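Local coordinates for HTH-type transcriptional repressor NemR (Escherichia coli, PDB 4YZE), which represses transcription of the nemRA-gloA operon by binding the NemR box, as part of the response to electrophiles and reactive chlorine species, at residues 85-89 against 192-198; 91-95 against 165-169. The protein carries 5 engineered substitutions. The contacts are given in a common frame with arbitrary orientation. Residues are numbered along the deposited sequence.

Interaction 1: residues 85-89 against 192-198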
loop_
_atom_site.group_PDB
_atom_site.type_symbol
_atom_site.label_atom_id
_atom_site.label_comp_id
_atom_site.label_asym_id
_atom_site.label_seq_id
_atom_site.Cartn_x
_atom_site.Cartn_y
_atom_site.Cartn_z
ATOM N N ARG A 85 -0.427 -11.484 22.660
ATOM C CA ARG A 85 -0.825 -10.118 22.386
ATOM C C ARG A 85 0.432 -9.244 22.294
ATOM O O ARG A 85 0.561 -8.446 21.355
ATOM C CB ARG A 85 -1.804 -9.584 23.432
ATOM C CG ARG A 85 -2.256 -8.158 23.158
ATOM C CD ARG A 85 -3.365 -7.708 24.074
ATOM N NE ARG A 85 -3.723 -6.308 23.852
ATOM C CZ ARG A 85 -3.035 -5.272 24.330
ATOM N NH1 ARG A 85 -1.938 -5.464 25.056
ATOM N NH2 ARG A 85 -3.444 -4.034 24.087
ATOM N N ASP A 86 1.356 -9.411 23.248
ATOM C CA ASP A 86 2.615 -8.667 23.238
ATOM C C ASP A 86 3.378 -8.882 21.933
ATOM O O ASP A 86 3.981 -7.953 21.379
ATOM C CB ASP A 86 3.510 -9.104 24.396
ATOM C CG ASP A 86 2.881 -8.860 25.758
ATOM O OD1 ASP A 86 2.066 -7.915 25.896
ATOM O OD2 ASP A 86 3.226 -9.613 26.697
ATOM N N ARG A 87 3.364 -10.116 21.448
ATOM C CA ARG A 87 4.118 -10.449 20.247
ATOM C C ARG A 87 3.505 -9.807 19.008
ATOM O O ARG A 87 4.210 -9.283 18.159
ATOM C CB ARG A 87 4.235 -11.963 20.097
ATOM C CG ARG A 87 5.071 -12.590 21.205
ATOM C CD ARG A 87 4.943 -14.101 21.184
ATOM N NE ARG A 87 5.201 -14.685 22.496
ATOM C CZ ARG A 87 5.346 -15.986 22.724
ATOM N NH1 ARG A 87 5.267 -16.851 21.720
ATOM N NH2 ARG A 87 5.578 -16.418 23.957
ATOM N N ILE A 88 2.185 -9.826 18.924
ATOM C CA ILE A 88 1.513 -9.143 17.834
ATOM C C ILE A 88 1.805 -7.640 17.840
ATOM O O ILE A 88 2.112 -7.069 16.782
ATOM C CB ILE A 88 0.017 -9.432 17.842
ATOM C CG1 ILE A 88 -0.203 -10.872 17.390
ATOM C CG2 ILE A 88 -0.726 -8.487 16.911
ATOM C CD1 ILE A 88 -1.603 -11.383 17.626
ATOM N N LEU A 89 1.749 -7.002 19.012
ATOM C CA LEU A 89 2.053 -5.584 19.085
ATOM C C LEU A 89 3.493 -5.328 18.641
ATOM O O LEU A 89 3.793 -4.290 18.048
ATOM C CB LEU A 89 1.821 -5.036 20.496
ATOM C CG LEU A 89 0.382 -5.154 20.995
ATOM C CD1 LEU A 89 0.218 -4.500 22.348
ATOM C CD2 LEU A 89 -0.600 -4.558 20.005
ATOM N N VAL A 192 -4.341 -1.106 16.697
ATOM C CA VAL A 192 -4.203 -2.533 16.986
ATOM C C VAL A 192 -4.310 -2.820 18.492
ATOM O O VAL A 192 -4.962 -3.799 18.907
ATOM C CB VAL A 192 -2.887 -3.091 16.429
ATOM C CG1 VAL A 192 -2.693 -4.541 16.851
ATOM C CG2 VAL A 192 -2.854 -2.969 14.898
ATOM N N LYS A 193 -3.674 -1.970 19.303
ATOM C CA LYS A 193 -3.745 -2.093 20.765
ATOM C C LYS A 193 -5.175 -2.108 21.261
ATOM O O LYS A 193 -5.490 -2.769 22.248
ATOM C CB LYS A 193 -3.017 -0.938 21.451
ATOM C CG LYS A 193 -1.527 -1.164 21.655
ATOM C CD LYS A 193 -0.857 0.066 22.275
ATOM C CE LYS A 193 0.648 -0.131 22.345
ATOM N NZ LYS A 193 1.377 1.132 22.658
ATOM N N ASN A 194 -6.044 -1.372 20.580
ATOM C CA ASN A 194 -7.437 -1.284 21.001
ATOM C C ASN A 194 -8.285 -2.427 20.418
ATOM O O ASN A 194 -9.229 -2.892 21.040
ATOM C CB ASN A 194 -8.009 0.081 20.611
ATOM C CG ASN A 194 -9.326 0.382 21.297
ATOM O OD1 ASN A 194 -10.383 0.403 20.661
ATOM N ND2 ASN A 194 -9.271 0.609 22.607
ATOM N N ILE A 195 -7.927 -2.885 19.223
ATOM C CA ILE A 195 -8.694 -3.918 18.529
ATOM C C ILE A 195 -8.366 -5.313 19.063
ATOM O O ILE A 195 -9.261 -6.139 19.254
ATOM C CB ILE A 195 -8.447 -3.851 16.998
ATOM C CG1 ILE A 195 -9.077 -2.584 16.425
ATOM C CG2 ILE A 195 -9.029 -5.055 16.310
ATOM C CD1 ILE A 195 -10.519 -2.388 16.887
ATOM N N ILE A 196 -7.074 -5.576 19.262
ATOM C CA ILE A 196 -6.604 -6.831 19.839
ATOM C C ILE A 196 -6.373 -6.540 21.313
ATOM O O ILE A 196 -5.281 -6.106 21.699
ATOM C CB ILE A 196 -5.275 -7.322 19.179
ATOM C CG1 ILE A 196 -5.400 -7.343 17.657
ATOM C CG2 ILE A 196 -4.880 -8.711 19.715
ATOM C CD1 ILE A 196 -6.535 -8.211 17.111
ATOM N N ALA A 197 -7.410 -6.751 22.128
ATOM C CA ALA A 197 -7.404 -6.290 23.519
ATOM C C ALA A 197 -7.011 -7.370 24.502
ATOM O O ALA A 197 -7.064 -8.562 24.206
ATOM C CB ALA A 197 -8.769 -5.724 23.912
ATOM N N THR A 198 -6.656 -6.939 25.702
ATOM C CA THR A 198 -6.499 -7.865 26.800
ATOM C C THR A 198 -7.902 -8.231 27.264
ATOM O O THR A 198 -8.793 -7.380 27.286
ATOM C CB THR A 198 -5.691 -7.243 27.936
ATOM O OG1 THR A 198 -6.383 -6.091 28.431
ATOM C CG2 THR A 198 -4.323 -6.810 27.420
#
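R85 takes two carbonyls where helix 183-195 ends: K193 O in its last turn and I196 O just beyond it. Its extended side chain, trans through chi1 to chi3, carries the guanidinium across the gap: R85 NE donates to I196 O (2.7 Å) and R85 NH2 to K193 O (3.0 Å), with both acceptors near the guanidinium plane. Arginine suits this place because one planar group offers several N-H donors to neighbouring carbonyls while its long methylene chain packs against apolar atoms. The T198 methyl lies over one guanidinium face, and T198 CG2 is 3.6 Å from R85 CD. Within the segments, V192 O takes I196 N at 2.8 Å, the final turn before I196 leaves helical geometry, and R85 O takes L89 N at 3.0 Å, while A197 pairs with T153 through the backbone. Beside the two hydrogen bonds lies a small apolar patch. L89 CD2 touches V192 CG1 at 3.8 Å, L89 CD1 rests on K193 CG at 3.8 Å, and the β-branched I88 reaches V192 more loosely. The lysine contributes its aliphatic stem here, and its amine makes no contact with 85-89. The contact thus ties the start of helix 84-97 to the end of helix 183-195, with I88 and I196 packed on L143 of helix 122-148, V192 on helix 158-179, and I195 meeting I195 of the second subunit.

Interaction 2: residues 91-95 against 165-169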
loop_
_atom_site.group_PDB
_atom_site.type_symbol
_atom_site.label_atom_id
_atom_site.label_comp_id
_atom_site.label_asym_id
_atom_site.label_seq_id
_atom_site.Cartn_x
_atom_site.Cartn_y
_atom_site.Cartn_z
ATOM N N TYR A 91 5.154 -6.781 16.348
ATOM C CA TYR A 91 5.155 -6.771 14.894
ATOM C C TYR A 91 4.983 -5.348 14.413
ATOM O O TYR A 91 5.734 -4.890 13.551
ATOM C CB TYR A 91 4.026 -7.668 14.378
ATOM C CG TYR A 91 3.695 -7.609 12.892
ATOM C CD1 TYR A 91 4.591 -8.070 11.928
ATOM C CD2 TYR A 91 2.444 -7.166 12.464
ATOM C CE1 TYR A 91 4.259 -8.050 10.568
ATOM C CE2 TYR A 91 2.104 -7.134 11.127
ATOM C CZ TYR A 91 3.009 -7.580 10.175
ATOM O OH TYR A 91 2.642 -7.548 8.834
ATOM N N TYR A 92 4.021 -4.624 14.973
ATOM C CA TYR A 92 3.895 -3.229 14.584
ATOM C C TYR A 92 5.001 -2.349 15.157
ATOM O O TYR A 92 5.405 -1.370 14.519
ATOM C CB TYR A 92 2.524 -2.678 14.938
ATOM C CG TYR A 92 1.414 -3.241 14.098
ATOM C CD1 TYR A 92 1.043 -2.640 12.897
ATOM C CD2 TYR A 92 0.723 -4.363 14.512
ATOM C CE1 TYR A 92 0.007 -3.168 12.121
ATOM C CE2 TYR A 92 -0.298 -4.895 13.750
ATOM C CZ TYR A 92 -0.660 -4.288 12.564
ATOM O OH TYR A 92 -1.686 -4.822 11.824
ATOM N N GLN A 93 5.475 -2.663 16.364
ATOM C CA GLN A 93 6.505 -1.826 16.987
ATOM C C GLN A 93 7.830 -1.956 16.229
ATOM O O GLN A 93 8.540 -0.971 16.029
ATOM C CB GLN A 93 6.673 -2.166 18.475
ATOM C CG GLN A 93 7.732 -1.347 19.211
ATOM C CD GLN A 93 7.404 0.136 19.296
ATOM O OE1 GLN A 93 8.174 0.984 18.832
ATOM N NE2 GLN A 93 6.265 0.456 19.898
ATOM N N GLN A 94 8.149 -3.174 15.795
ATOM C CA GLN A 94 9.337 -3.410 14.968
ATOM C C GLN A 94 9.254 -2.662 13.629
ATOM O O GLN A 94 10.240 -2.112 13.151
ATOM C CB GLN A 94 9.495 -4.905 14.690
ATOM C CG GLN A 94 10.859 -5.482 15.040
ATOM C CD GLN A 94 10.791 -6.463 16.203
ATOM O OE1 GLN A 94 10.187 -6.174 17.238
ATOM N NE2 GLN A 94 11.404 -7.632 16.032
ATOM N N THR A 95 8.067 -2.665 13.032
ATOM C CA THR A 95 7.832 -1.940 11.797
ATOM C C THR A 95 8.143 -0.474 12.025
ATOM O O THR A 95 8.823 0.159 11.201
ATOM C CB THR A 95 6.379 -2.080 11.336
ATOM O OG1 THR A 95 6.077 -3.462 11.123
ATOM C CG2 THR A 95 6.159 -1.308 10.046
ATOM N N LEU A 165 -5.060 -6.983 9.575
ATOM C CA LEU A 165 -3.820 -6.517 10.204
ATOM C C LEU A 165 -2.728 -6.332 9.153
ATOM O O LEU A 165 -1.942 -5.370 9.195
ATOM C CB LEU A 165 -3.338 -7.509 11.262
ATOM C CG LEU A 165 -4.105 -7.656 12.584
ATOM C CD1 LEU A 165 -3.457 -8.728 13.439
ATOM C CD2 LEU A 165 -4.155 -6.340 13.363
ATOM N N TYR A 166 -2.675 -7.258 8.206
ATOM C CA TYR A 166 -1.673 -7.174 7.142
ATOM C C TYR A 166 -2.015 -6.018 6.216
ATOM O O TYR A 166 -1.147 -5.221 5.870
ATOM C CB TYR A 166 -1.574 -8.500 6.380
ATOM C CG TYR A 166 -0.526 -8.455 5.292
ATOM C CD1 TYR A 166 0.826 -8.503 5.606
ATOM C CD2 TYR A 166 -0.882 -8.327 3.961
ATOM C CE1 TYR A 166 1.799 -8.448 4.624
ATOM C CE2 TYR A 166 0.093 -8.273 2.954
ATOM C CZ TYR A 166 1.428 -8.334 3.298
ATOM O OH TYR A 166 2.403 -8.272 2.322
ATOM N N ALA A 167 -3.283 -5.907 5.827
ATOM C CA ALA A 167 -3.680 -4.804 4.947
ATOM C C ALA A 167 -3.366 -3.484 5.642
ATOM O O ALA A 167 -2.874 -2.540 5.024
ATOM C CB ALA A 167 -5.132 -4.887 4.622
ATOM N N LEU A 168 -3.623 -3.429 6.946
ATOM C CA LEU A 168 -3.380 -2.193 7.704
ATOM C C LEU A 168 -1.898 -1.817 7.716
ATOM O O LEU A 168 -1.526 -0.647 7.513
ATOM C CB LEU A 168 -3.879 -2.365 9.142
ATOM C CG LEU A 168 -4.330 -1.204 10.032
ATOM C CD1 LEU A 168 -4.000 -1.482 11.499
ATOM C CD2 LEU A 168 -3.802 0.131 9.625
ATOM N N TRP A 169 -1.063 -2.809 8.000
ATOM C CA TRP A 169 0.390 -2.647 8.010
ATOM C C TRP A 169 0.913 -2.154 6.655
ATOM O O TRP A 169 1.774 -1.276 6.588
ATOM C CB TRP A 169 1.009 -4.012 8.346
ATOM C CG TRP A 169 2.505 -4.086 8.282
ATOM C CD1 TRP A 169 3.384 -3.852 9.303
ATOM C CD2 TRP A 169 3.304 -4.462 7.144
ATOM N NE1 TRP A 169 4.676 -4.044 8.866
ATOM C CE2 TRP A 169 4.655 -4.414 7.546
ATOM C CE3 TRP A 169 3.006 -4.832 5.829
ATOM C CZ2 TRP A 169 5.714 -4.719 6.672
ATOM C CZ3 TRP A 169 4.058 -5.131 4.962
ATOM C CH2 TRP A 169 5.395 -5.072 5.391
#
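Y91 opens the contact with its ring in an offset stack on the five-membered ring of W169, centroids 4.8 Å apart and planes at 22°. The hydroxyl of this tyrosine lies over the indole face, Y91 OH being 3.5 Å from W169 CG, and meets the edge of the Y166 ring. One residue on, Y92 reaches across to the partner helix, where Y92 OH donates to L165 O (2.7 Å), a carbonyl that also accepts W169 N within its own helix. A tyrosine fits because its ring packs on aliphatic atoms, with Y92 CE1 4.0 Å from W169 CB, while its hydroxyl serves a polar atom in a buried place. These are helices of the predominantly helical C-terminal domain of a TetR-family repressor, and the two short segments run nearly parallel, at 13° with axes 12.0 Å apart, a separation bridged by large aromatic side chains. W169 lies about 4 Å, side chain to side chain, from C108, the residue central to the response to reactive chlorine species. A turn beyond Y91, T95 OG1 both donates to Y91 O (2.8 Å) and accepts from W169 NE1 (2.7 Å), so the small hydroxyl gives the buried indole N-H its acceptor.

Both contacts use helix 84-97, whose earlier part faces helix 183-195 in interaction 1 and whose later part faces helix 158-179 in interaction 2; these two partner helices follow each other in the chain. Interaction 1 is partly buried, and there a charged side chain serves carbonyls where a helix ends. Interaction 2 is buried nearer the chain's centre and relies on aromatic packing, with neutral hydroxyl and indole groups satisfied by each other or by a backbone carbonyl. The two meet directly at V192, whose CG2 lies 3.4 Å from Y92 CE2 and 3.9 Å from L165 CD2, so the apolar part of interaction 1 runs into interaction 2. Only interaction 2 adjoins the chlorine-response residue C108.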